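PDB 6U83: outer membrane associated protein from Francisella tularensis subsp. tularensis, which probably binds peptidoglycan through its OmpA-like domain, the part seen here holding d-alanine, and as a whole protein may have porin activity. Local coordinates for residues V27-I32 / A47-N52; A80-F85 / A164-P169; N84-S89 / L131-E136. One frame throughout, in Å; residues are numbered along the deposited sequence.

Interaction 1: V27-I32 / A47-N52; sequences VLPAGI and ACYTIN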
ATOM      1  N   VAL A  27      10.898  -9.400 -17.115  1.00 93.90           N
ATOM      2  CA  VAL A  27       9.447  -9.261 -17.115  1.00 95.73           C
ATOM      3  C   VAL A  27       9.019  -8.467 -15.880  1.00 96.66           C
ATOM      4  O   VAL A  27       9.569  -8.646 -14.786  1.00101.88           O
ATOM      5  CB  VAL A  27       8.771 -10.653 -17.176  1.00101.45           C
ATOM      6  CG1 VAL A  27       9.114 -11.490 -15.951  1.00103.63           C
ATOM      7  CG2 VAL A  27       7.262 -10.535 -17.342  1.00107.57           C
ATOM      8  N   LEU A  28       7.994  -7.533 -16.072  1.00 94.38           N
ATOM      9  CA  LEU A  28       7.389  -6.556 -15.172  1.00 91.53           C
ATOM     10  C   LEU A  28       6.300  -7.190 -14.306  1.00 92.79           C
ATOM     11  O   LEU A  28       5.659  -8.164 -14.718  1.00 93.41           O
ATOM     12  CB  LEU A  28       6.792  -5.401 -15.972  1.00 80.74           C
ATOM     13  CG  LEU A  28       7.827  -4.423 -16.521  1.00 80.50           C
ATOM     14  CD1 LEU A  28       7.192  -3.473 -17.511  1.00 86.38           C
ATOM     15  CD2 LEU A  28       8.470  -3.654 -15.379  1.00 77.34           C
ATOM     16  N   PRO A  29       6.077  -6.652 -13.101  1.00 90.02           N
ATOM     17  CA  PRO A  29       5.085  -7.250 -12.192  1.00 82.99           C
ATOM     18  C   PRO A  29       3.689  -7.281 -12.805  1.00 83.17           C
ATOM     19  O   PRO A  29       3.218  -6.298 -13.383  1.00 82.86           O
ATOM     20  CB  PRO A  29       5.145  -6.349 -10.951  1.00 79.63           C
ATOM     21  CG  PRO A  29       5.994  -5.178 -11.318  1.00 82.76           C
ATOM     22  CD  PRO A  29       6.880  -5.613 -12.435  1.00 85.62           C
ATOM     23  N   ALA A  30       3.026  -8.428 -12.656  1.00 79.58           N
ATOM     24  CA  ALA A  30       1.759  -8.684 -13.332  1.00 81.93           C
ATOM     25  C   ALA A  30       0.663  -7.742 -12.853  1.00 80.63           C
ATOM     26  O   ALA A  30       0.409  -7.620 -11.652  1.00 91.20           O
ATOM     27  CB  ALA A  30       1.326 -10.132 -13.105  1.00 85.73           C
ATOM     28  N   GLY A  31      -0.005  -7.095 -13.801  1.00 79.00           N
ATOM     29  CA  GLY A  31      -1.142  -6.259 -13.484  1.00 78.35           C
ATOM     30  C   GLY A  31      -0.815  -4.926 -12.855  1.00 82.05           C
ATOM     31  O   GLY A  31      -1.733  -4.219 -12.433  1.00 83.46           O
ATOM     32  N   ILE A  32       0.461  -4.552 -12.792  1.00 80.29           N
ATOM     33  CA  ILE A  32       0.901  -3.325 -12.140  1.00 77.81           C
ATOM     34  C   ILE A  32       1.586  -2.440 -13.173  1.00 82.88           C
ATOM     35  O   ILE A  32       2.453  -2.909 -13.918  1.00 86.93           O
ATOM     36  CB  ILE A  32       1.855  -3.631 -10.978  1.00 72.88           C
ATOM     37  CG1 ILE A  32       1.225  -4.661 -10.037  1.00 81.19           C
ATOM     38  CG2 ILE A  32       2.171  -2.372 -10.259  1.00 71.77           C
ATOM     39  CD1 ILE A  32       2.200  -5.291  -9.037  1.00 76.66           C
ATOM     40  N   ALA A  47      -1.754   0.418  -7.031  1.00 75.50           N
ATOM     41  CA  ALA A  47      -0.484  -0.273  -6.891  1.00 71.76           C
ATOM     42  C   ALA A  47       0.316  -0.006  -8.160  1.00 72.98           C
ATOM     43  O   ALA A  47      -0.184  -0.228  -9.265  1.00 74.79           O
ATOM     44  CB  ALA A  47      -0.687  -1.778  -6.674  1.00 66.50           C
ATOM     45  N   CYS A  48       1.540   0.492  -8.009  1.00 73.82           N
ATOM     46  CA  CYS A  48       2.361   0.817  -9.167  1.00 80.89           C
ATOM     47  C   CYS A  48       3.824   0.467  -8.869  1.00 85.95           C
ATOM     48  O   CYS A  48       4.189   0.144  -7.729  1.00 83.53           O
ATOM     49  CB  CYS A  48       2.161   2.286  -9.573  1.00 76.64           C
ATOM     50  SG  CYS A  48       2.540   3.540  -8.311  1.00 80.40           S
ATOM     51  N   TYR A  49       4.666   0.494  -9.915  1.00 75.58           N
ATOM     52  CA  TYR A  49       6.074   0.116  -9.783  1.00 73.15           C
ATOM     53  C   TYR A  49       6.997   1.232 -10.261  1.00 72.22           C
ATOM     54  O   TYR A  49       6.643   2.016 -11.144  1.00 76.60           O
ATOM     55  CB  TYR A  49       6.415  -1.189 -10.568  1.00 66.09           C
ATOM     56  CG  TYR A  49       6.363  -1.063 -12.084  1.00 73.85           C
ATOM     57  CD1 TYR A  49       7.416  -0.510 -12.798  1.00 73.67           C
ATOM     58  CD2 TYR A  49       5.261  -1.509 -12.801  1.00 80.44           C
ATOM     59  CE1 TYR A  49       7.363  -0.384 -14.174  1.00 83.21           C
ATOM     60  CE2 TYR A  49       5.199  -1.389 -14.175  1.00 76.63           C
ATOM     61  CZ  TYR A  49       6.251  -0.829 -14.854  1.00 82.81           C
ATOM     62  OH  TYR A  49       6.203  -0.705 -16.221  1.00 87.05           O
ATOM     63  N   THR A  50       8.199   1.287  -9.679  1.00 71.88           N
ATOM     64  CA  THR A  50       9.316   2.017 -10.269  1.00 74.11           C
ATOM     65  C   THR A  50      10.488   1.065 -10.439  1.00 72.79           C
ATOM     66  O   THR A  50      10.617   0.073  -9.715  1.00 75.10           O
ATOM     67  CB  THR A  50       9.784   3.212  -9.434  1.00 74.71           C
ATOM     68  OG1 THR A  50      10.536   2.735  -8.312  1.00 89.41           O
ATOM     69  CG2 THR A  50       8.605   4.021  -8.946  1.00 69.02           C
ATOM     70  N   ILE A  51      11.340   1.370 -11.404  1.00 69.55           N
ATOM     71  CA  ILE A  51      12.548   0.603 -11.643  1.00 68.99           C
ATOM     72  C   ILE A  51      13.731   1.492 -11.308  1.00 77.72           C
ATOM     73  O   ILE A  51      13.735   2.687 -11.625  1.00 71.53           O
ATOM     74  CB  ILE A  51      12.623   0.095 -13.095  1.00 74.74           C
ATOM     75  CG1 ILE A  51      11.391  -0.748 -13.424  1.00 75.50           C
ATOM     76  CG2 ILE A  51      13.886  -0.716 -13.310  1.00 74.62           C
ATOM     77  CD1 ILE A  51      11.171  -0.889 -14.932  1.00 76.33           C
ATOM     78  N   ASN A  52      14.721   0.912 -10.630  1.00 91.96           N
ATOM     79  CA  ASN A  52      15.978   1.578 -10.292  1.00 97.66           C
ATOM     80  C   ASN A  52      17.061   0.560 -10.616  1.00 98.21           C
ATOM     81  O   ASN A  52      17.302  -0.372  -9.847  1.00 92.18           O
ATOM     82  CB  ASN A  52      16.008   2.022  -8.835  1.00105.35           C
ATOM     83  CG  ASN A  52      14.988   3.110  -8.539  1.00118.22           C
ATOM     84  OD1 ASN A  52      15.212   4.280  -8.859  1.00129.03           O
ATOM     85  ND2 ASN A  52      13.855   2.729  -7.931  1.00107.08           N
TER

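Interaction 2: A80-F85 / A164-P169; sequences ASFVNF and ASVSAP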
ATOM      1  N   ALA A  80      -4.643  -7.497  -4.247  1.00 62.51           N
ATOM      2  CA  ALA A  80      -4.471  -8.802  -4.874  1.00 63.27           C
ATOM      3  C   ALA A  80      -3.260  -8.823  -5.790  1.00 73.58           C
ATOM      4  O   ALA A  80      -2.492  -9.790  -5.794  1.00 79.12           O
ATOM      5  CB  ALA A  80      -5.728  -9.167  -5.660  1.00 67.44           C
ATOM      6  N   SER A  81      -3.079  -7.769  -6.589  1.00 69.47           N
ATOM      7  CA  SER A  81      -1.912  -7.703  -7.460  1.00 69.38           C
ATOM      8  C   SER A  81      -0.637  -7.510  -6.659  1.00 75.16           C
ATOM      9  O   SER A  81       0.413  -8.065  -7.001  1.00 83.14           O
ATOM     10  CB  SER A  81      -2.073  -6.570  -8.465  1.00 67.29           C
ATOM     11  OG  SER A  81      -3.053  -6.906  -9.425  1.00 79.18           O
ATOM     12  N   PHE A  82      -0.708  -6.698  -5.608  1.00 73.62           N
ATOM     13  CA  PHE A  82       0.420  -6.542  -4.699  1.00 65.49           C
ATOM     14  C   PHE A  82       0.854  -7.889  -4.142  1.00 64.58           C
ATOM     15  O   PHE A  82       2.044  -8.218  -4.132  1.00 68.37           O
ATOM     16  CB  PHE A  82       0.013  -5.593  -3.576  1.00 71.66           C
ATOM     17  CG  PHE A  82       1.146  -5.115  -2.740  1.00 72.94           C
ATOM     18  CD1 PHE A  82       2.098  -4.272  -3.268  1.00 69.00           C
ATOM     19  CD2 PHE A  82       1.236  -5.471  -1.416  1.00 68.03           C
ATOM     20  CE1 PHE A  82       3.121  -3.812  -2.502  1.00 69.92           C
ATOM     21  CE2 PHE A  82       2.258  -5.011  -0.650  1.00 71.55           C
ATOM     22  CZ  PHE A  82       3.205  -4.179  -1.194  1.00 69.53           C
ATOM     23  N   VAL A  83      -0.110  -8.691  -3.680  1.00 64.45           N
ATOM     24  CA  VAL A  83       0.209  -9.987  -3.090  1.00 68.61           C
ATOM     25  C   VAL A  83       0.770 -10.934  -4.145  1.00 79.63           C
ATOM     26  O   VAL A  83       1.715 -11.691  -3.881  1.00 79.99           O
ATOM     27  CB  VAL A  83      -1.038 -10.571  -2.401  1.00 68.47           C
ATOM     28  CG1 VAL A  83      -0.803 -12.010  -1.982  1.00 64.14           C
ATOM     29  CG2 VAL A  83      -1.425  -9.714  -1.201  1.00 62.91           C
ATOM     30  N   ASN A  84       0.199 -10.903  -5.356  1.00 78.82           N
ATOM     31  CA  ASN A  84       0.668 -11.751  -6.451  1.00 81.74           C
ATOM     32  C   ASN A  84       2.142 -11.508  -6.753  1.00 81.78           C
ATOM     33  O   ASN A  84       2.874 -12.440  -7.114  1.00 88.55           O
ATOM     34  CB  ASN A  84      -0.186 -11.494  -7.699  1.00 91.81           C
ATOM     35  CG  ASN A  84      -0.482 -12.759  -8.485  1.00102.92           C
ATOM     36  OD1 ASN A  84      -1.442 -13.474  -8.190  1.00105.67           O
ATOM     37  ND2 ASN A  84       0.334 -13.038  -9.500  1.00106.08           N
ATOM     38  N   PHE A  85       2.597 -10.265  -6.597  1.00 69.63           N
ATOM     39  CA  PHE A  85       4.007  -9.950  -6.781  1.00 67.64           C
ATOM     40  C   PHE A  85       4.847 -10.493  -5.630  1.00 76.66           C
ATOM     41  O   PHE A  85       5.941 -11.031  -5.848  1.00 83.74           O
ATOM     42  CB  PHE A  85       4.155  -8.438  -6.911  1.00 62.42           C
ATOM     43  CG  PHE A  85       5.572  -7.959  -7.024  1.00 68.49           C
ATOM     44  CD1 PHE A  85       6.281  -8.128  -8.193  1.00 75.82           C
ATOM     45  CD2 PHE A  85       6.168  -7.282  -5.979  1.00 66.74           C
ATOM     46  CE1 PHE A  85       7.568  -7.661  -8.309  1.00 77.21           C
ATOM     47  CE2 PHE A  85       7.457  -6.817  -6.088  1.00 75.56           C
ATOM     48  CZ  PHE A  85       8.158  -7.006  -7.256  1.00 77.71           C
ATOM     49  N   ALA A 164       2.289   0.501   1.599  1.00 66.39           N
ATOM     50  CA  ALA A 164       3.326  -0.517   1.710  1.00 67.77           C
ATOM     51  C   ALA A 164       4.179  -0.476   0.451  1.00 73.00           C
ATOM     52  O   ALA A 164       3.696  -0.100  -0.621  1.00 67.86           O
ATOM     53  CB  ALA A 164       2.730  -1.913   1.892  1.00 62.55           C
ATOM     54  N   SER A 165       5.446  -0.874   0.592  1.00 67.48           N
ATOM     55  CA  SER A 165       6.342  -0.985  -0.545  1.00 70.65           C
ATOM     56  C   SER A 165       7.302  -2.146  -0.325  1.00 72.15           C
ATOM     57  O   SER A 165       7.814  -2.336   0.776  1.00 79.68           O
ATOM     58  CB  SER A 165       7.115   0.321  -0.772  1.00 80.00           C
ATOM     59  OG  SER A 165       7.770   0.753   0.405  1.00 81.74           O
ATOM     60  N   VAL A 166       7.539  -2.918  -1.387  1.00 77.81           N
ATOM     61  CA  VAL A 166       8.497  -4.017  -1.377  1.00 76.33           C
ATOM     62  C   VAL A 166       9.360  -3.931  -2.632  1.00 70.78           C
ATOM     63  O   VAL A 166       8.956  -3.360  -3.647  1.00 77.96           O
ATOM     64  CB  VAL A 166       7.786  -5.385  -1.286  1.00 80.93           C
ATOM     65  CG1 VAL A 166       7.096  -5.536   0.063  1.00 83.57           C
ATOM     66  CG2 VAL A 166       6.775  -5.523  -2.394  1.00 78.87           C
ATOM     67  N   SER A 167      10.559  -4.500  -2.559  1.00 65.89           N
ATOM     68  CA  SER A 167      11.502  -4.475  -3.664  1.00 68.90           C
ATOM     69  C   SER A 167      12.012  -5.876  -3.942  1.00 73.04           C
ATOM     70  O   SER A 167      12.061  -6.733  -3.060  1.00 82.10           O
ATOM     71  CB  SER A 167      12.694  -3.558  -3.379  1.00 75.03           C
ATOM     72  OG  SER A 167      12.244  -2.243  -3.144  1.00 84.52           O
ATOM     73  N   ALA A 168      12.402  -6.095  -5.175  1.00 71.63           N
ATOM     74  CA  ALA A 168      12.934  -7.388  -5.559  1.00 80.76           C
ATOM     75  C   ALA A 168      13.628  -7.227  -6.898  1.00 89.50           C
ATOM     76  O   ALA A 168      13.288  -6.315  -7.661  1.00 94.37           O
ATOM     77  CB  ALA A 168      11.826  -8.439  -5.640  1.00 76.62           C
ATOM     78  N   PRO A 169      14.614  -8.057  -7.210  1.00 94.25           N
ATOM     79  CA  PRO A 169      15.217  -8.003  -8.543  1.00 94.95           C
ATOM     80  C   PRO A 169      14.183  -8.305  -9.624  1.00 94.53           C
ATOM     81  O   PRO A 169      13.170  -8.967  -9.383  1.00 90.67           O
ATOM     82  CB  PRO A 169      16.307  -9.078  -8.479  1.00 97.42           C
ATOM     83  CG  PRO A 169      16.637  -9.196  -7.006  1.00 95.84           C
ATOM     84  CD  PRO A 169      15.333  -8.975  -6.305  1.00 98.24           C
TER

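Interaction 3: N84-S89 / L131-E136; sequences NFIKDS and LGLDSE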
ATOM      1  N   ASN A  84       0.199 -10.903  -5.356  1.00 78.82           N
ATOM      2  CA  ASN A  84       0.668 -11.751  -6.451  1.00 81.74           C
ATOM      3  C   ASN A  84       2.142 -11.508  -6.753  1.00 81.78           C
ATOM      4  O   ASN A  84       2.874 -12.440  -7.114  1.00 88.55           O
ATOM      5  CB  ASN A  84      -0.186 -11.494  -7.699  1.00 91.81           C
ATOM      6  CG  ASN A  84      -0.482 -12.759  -8.485  1.00102.92           C
ATOM      7  OD1 ASN A  84      -1.442 -13.474  -8.190  1.00105.67           O
ATOM      8  ND2 ASN A  84       0.334 -13.038  -9.500  1.00106.08           N
ATOM      9  N   PHE A  85       2.597 -10.265  -6.597  1.00 69.63           N
ATOM     10  CA  PHE A  85       4.007  -9.950  -6.781  1.00 67.64           C
ATOM     11  C   PHE A  85       4.847 -10.493  -5.630  1.00 76.66           C
ATOM     12  O   PHE A  85       5.941 -11.031  -5.848  1.00 83.74           O
ATOM     13  CB  PHE A  85       4.155  -8.438  -6.911  1.00 62.42           C
ATOM     14  CG  PHE A  85       5.572  -7.959  -7.024  1.00 68.49           C
ATOM     15  CD1 PHE A  85       6.281  -8.128  -8.193  1.00 75.82           C
ATOM     16  CD2 PHE A  85       6.168  -7.282  -5.979  1.00 66.74           C
ATOM     17  CE1 PHE A  85       7.568  -7.661  -8.309  1.00 77.21           C
ATOM     18  CE2 PHE A  85       7.457  -6.817  -6.088  1.00 75.56           C
ATOM     19  CZ  PHE A  85       8.158  -7.006  -7.256  1.00 77.71           C
ATOM     20  N   ILE A  86       4.346 -10.364  -4.400  1.00 68.59           N
ATOM     21  CA  ILE A  86       5.055 -10.888  -3.238  1.00 74.66           C
ATOM     22  C   ILE A  86       5.237 -12.398  -3.358  1.00 83.45           C
ATOM     23  O   ILE A  86       6.330 -12.926  -3.126  1.00 86.71           O
ATOM     24  CB  ILE A  86       4.311 -10.506  -1.947  1.00 70.37           C
ATOM     25  CG1 ILE A  86       4.381  -8.997  -1.734  1.00 72.81           C
ATOM     26  CG2 ILE A  86       4.882 -11.253  -0.740  1.00 70.31           C
ATOM     27  CD1 ILE A  86       3.298  -8.494  -0.817  1.00 80.33           C
ATOM     28  N   LYS A  87       4.172 -13.116  -3.728  1.00 84.20           N
ATOM     29  CA  LYS A  87       4.284 -14.569  -3.846  1.00 85.96           C
ATOM     30  C   LYS A  87       5.203 -14.973  -4.994  1.00 88.23           C
ATOM     31  O   LYS A  87       5.857 -16.019  -4.927  1.00 91.39           O
ATOM     32  CB  LYS A  87       2.902 -15.199  -4.027  1.00 91.07           C
ATOM     33  CG  LYS A  87       1.994 -15.108  -2.805  1.00101.08           C
ATOM     34  CD  LYS A  87       0.769 -16.029  -2.924  1.00111.51           C
ATOM     35  CE  LYS A  87      -0.198 -15.573  -4.010  1.00114.21           C
ATOM     36  NZ  LYS A  87      -1.305 -16.553  -4.223  1.00115.94           N
ATOM     37  N   ASP A  88       5.267 -14.164  -6.049  1.00 90.18           N
ATOM     38  CA  ASP A  88       6.125 -14.512  -7.174  1.00 97.50           C
ATOM     39  C   ASP A  88       7.569 -14.117  -6.920  1.00 90.17           C
ATOM     40  O   ASP A  88       8.488 -14.835  -7.322  1.00 96.92           O
ATOM     41  CB  ASP A  88       5.613 -13.860  -8.456  1.00114.45           C
ATOM     42  CG  ASP A  88       4.553 -14.696  -9.145  1.00130.43           C
ATOM     43  OD1 ASP A  88       4.706 -15.938  -9.178  1.00136.06           O
ATOM     44  OD2 ASP A  88       3.565 -14.114  -9.648  1.00135.26           O
ATOM     45  N   SER A  89       7.791 -12.988  -6.257  1.00 84.34           N
ATOM     46  CA  SER A  89       9.146 -12.562  -5.938  1.00 88.45           C
ATOM     47  C   SER A  89       9.738 -13.311  -4.757  1.00 95.69           C
ATOM     48  O   SER A  89      10.904 -13.079  -4.420  1.00103.16           O
ATOM     49  CB  SER A  89       9.168 -11.062  -5.653  1.00 90.88           C
ATOM     50  OG  SER A  89       8.711 -10.343  -6.785  1.00101.42           O
ATOM     51  N   LEU A 131      -5.902 -14.183   0.537  1.00 75.10           N
ATOM     52  CA  LEU A 131      -5.325 -14.421  -0.776  1.00 72.85           C
ATOM     53  C   LEU A 131      -4.238 -15.493  -0.796  1.00 79.96           C
ATOM     54  O   LEU A 131      -3.650 -15.724  -1.859  1.00 83.38           O
ATOM     55  CB  LEU A 131      -4.770 -13.108  -1.310  1.00 69.09           C
ATOM     56  CG  LEU A 131      -5.867 -12.053  -1.456  1.00 70.63           C
ATOM     57  CD1 LEU A 131      -5.299 -10.734  -1.941  1.00 69.02           C
ATOM     58  CD2 LEU A 131      -6.932 -12.548  -2.405  1.00 71.18           C
ATOM     59  N   GLY A 132      -3.947 -16.146   0.325  1.00 81.73           N
ATOM     60  CA  GLY A 132      -2.944 -17.193   0.358  1.00 92.85           C
ATOM     61  C   GLY A 132      -1.563 -16.766   0.804  1.00 98.83           C
ATOM     62  O   GLY A 132      -0.607 -17.537   0.629  1.00110.86           O
ATOM     63  N   LEU A 133      -1.427 -15.562   1.357  1.00 90.62           N
ATOM     64  CA  LEU A 133      -0.179 -15.095   1.942  1.00 89.13           C
ATOM     65  C   LEU A 133      -0.182 -15.386   3.436  1.00 88.02           C
ATOM     66  O   LEU A 133      -1.209 -15.252   4.105  1.00 93.60           O
ATOM     67  CB  LEU A 133       0.002 -13.597   1.694  1.00 87.23           C
ATOM     68  CG  LEU A 133       1.374 -13.008   2.010  1.00 91.61           C
ATOM     69  CD1 LEU A 133       2.426 -13.557   1.056  1.00 98.37           C
ATOM     70  CD2 LEU A 133       1.310 -11.496   1.934  1.00 82.56           C
ATOM     71  N   ASP A 134       0.968 -15.779   3.961  1.00 89.26           N
ATOM     72  CA  ASP A 134       1.025 -16.286   5.323  1.00 97.95           C
ATOM     73  C   ASP A 134       1.213 -15.156   6.333  1.00 90.83           C
ATOM     74  O   ASP A 134       1.979 -14.215   6.104  1.00 83.08           O
ATOM     75  CB  ASP A 134       2.140 -17.322   5.417  1.00115.17           C
ATOM     76  CG  ASP A 134       2.090 -18.309   4.258  1.00126.02           C
ATOM     77  OD1 ASP A 134       1.083 -19.042   4.142  1.00128.86           O
ATOM     78  OD2 ASP A 134       3.029 -18.317   3.433  1.00131.03           O
ATOM     79  N   SER A 135       0.499 -15.261   7.461  1.00 94.26           N
ATOM     80  CA  SER A 135       0.396 -14.165   8.420  1.00 95.34           C
ATOM     81  C   SER A 135       1.741 -13.774   9.010  1.00105.70           C
ATOM     82  O   SER A 135       1.898 -12.633   9.460  1.00107.55           O
ATOM     83  CB  SER A 135      -0.559 -14.545   9.554  1.00 96.52           C
ATOM     84  OG  SER A 135       0.041 -15.495  10.423  1.00108.09           O
ATOM     85  N   GLU A 136       2.702 -14.703   9.049  1.00113.63           N
ATOM     86  CA  GLU A 136       4.029 -14.393   9.568  1.00122.93           C
ATOM     87  C   GLU A 136       4.791 -13.436   8.668  1.00111.64           C
ATOM     88  O   GLU A 136       5.658 -12.700   9.152  1.00109.52           O
ATOM     89  CB  GLU A 136       4.844 -15.677   9.751  1.00144.05           C
ATOM     90  CG  GLU A 136       4.786 -16.626   8.564  1.00158.31           C
ATOM     91  CD  GLU A 136       3.844 -17.790   8.809  1.00169.01           C
ATOM     92  OE1 GLU A 136       4.331 -18.933   8.974  1.00172.21           O
ATOM     93  OE2 GLU A 136       2.615 -17.554   8.856  1.00171.04           O
TER

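Interaction 1: V27-I32 / A47-N52
L28 meets Y49 first, the two side chains crossing at about a right angle. The leucine methyl CD2 rests over one face of the ring, 4.0 Å from its centroid and 27° off the ring normal, a CH-pi contact displaced toward the rim. Its other methyl, CD1, goes to the end of the tyrosine and lies 3.2 Å from Y49 OH. The same CD2 also touches I51 CD1 at 3.9 Å, so that the leucine spans two residues that point from one side of the strand. P29 comes next, again crossing the tyrosine; its CG approaches Y49 CD2 obliquely at 4.0 Å, while the proline also packs on V58 and on F85 of helix 73-89. A type II turn from P29 to I32 then swings the chain round, with G31 at the position of positive phi (75°) and a weak hydrogen bond from I32 N back to P29 O. I32 closes the walk. Its CG2 lies on the strand backbone, 3.4 Å from C48 CA and likewise close to the carbonyl oxygen of A47. Its own carbonyl oxygen sits near the plane of the Y49 ring, I32 O to Y49 CE2 being 3.1 Å, where the slightly positive C-H rim probably favours it. Y49 is thus gripped by a methyl over a face and a carbonyl at an edge. No hydrogen bond joins the two segments; pairing starts just beyond, where Y49 bonds to K33 and C35, and C35 is tied to C48 by a disulfide. A connecting loop is here folded over an aromatic residue where the short strand 33-34 pairs in parallel with strand 46-52 of the mixed sheet in this OmpA-like domain.

Interaction 2: A80-F85 / A164-P169
Helix 80-85 and strand 164-169 run in nearly the same direction, 30° apart with their axes 10.4 Å from each other at closest approach, and F82 faces V166 across the gap. This is helix-on-sheet packing within a split beta-alpha-beta unit: helix 73-89 leads from strand 55-63 to strand 94-98, and strand 161-172 lies between those two, antiparallel to both. Strand alternation supplies the surface, since A164, V166 and A168 point to the helix while S165 and S167 point away, S167 OG bonding to T57 OG1. From the helix, two phenylalanines three residues apart bridge the distance, each with CG anti to the backbone N (chi1 -168° for F82 and 176° for F85), and both rings reach the sheet. F82 and V166 meet tip to tip, F82 CZ being 4.0 Å from V166 CG2. The same CZ touches A164 CB at 3.9 Å. F85 slides past the valine in the opposite direction. V56 and V58 of the neighbouring strand, V94 and M128 add further apolar side chains around these rings, as expected of a domain core. A single valine methyl therefore serves both rings: besides the tip of F82, V166 CG2 touches F85 CE2 at 4.0 Å, lying at the edge of that ring and in its plane.

Interaction 3: N84-S89 / L131-E136
Residues 84-89 of helix 73-89 pass beside the loop 131-136, the backbones coming nearest at K87 and L133, whose CA atoms are 7.3 Å apart. A Schellman motif shapes the loop: G132, with positive phi (96°), is the first residue to leave helix 110-130, two hydrogen bonds run back into the last turn of that helix, and the chain turns so that L133 folds back onto the neighbouring helix. L133 then crosses I86 at about a right angle, its CD1 lying 3.8 Å from I86 CG2, with V83 packing beside it on the helix. K87 runs past L133 in the opposite direction, its CG some 4.2 Å from L133 CD1. The lysine chain bends at chi3 (-68°), which turns CE in the direction of the helix end, and NZ makes a weak hydrogen bond of 3.4 Å to L131 O. Its charge near the carbonyls that close helix 110-130 would probably be favourable, if only modestly at this exposed rim. The junction is thus apolar on the buried side, where I86 and L133 meet, and polar on the exposed side at K87. Facing the sheet instead, S89 bonds back within its own helix: F85 O accepts from S89 N and also from S89 OG, the latter at 3.0 Å and 36° out of the carbonyl plane, while the same hydroxyl oxygen stands 3.3 Å above the F85 ring, toward its rim.

How the interactions relate
Interaction 2 is the buried heart of the group, whereas interactions 1 and 3 are partly buried and flank it. Helix 73-89 connects all three: it carries one segment of interactions 2 and 3, which share N84 and F85, and it packs against the loop of interaction 1. F85 is the physical junction, with P29 CB resting 3.5 Å from its CD1, while S89 CB lies 3.7 Å from A168 CB. Chemistry follows depth. The side-chain contacts of interaction 2 are between hydrocarbon groups; interaction 1 adds a tyrosine with a backbone carbonyl at its edge, and interaction 3, toward solvent, adds a lysine weakly bonded to a helix end.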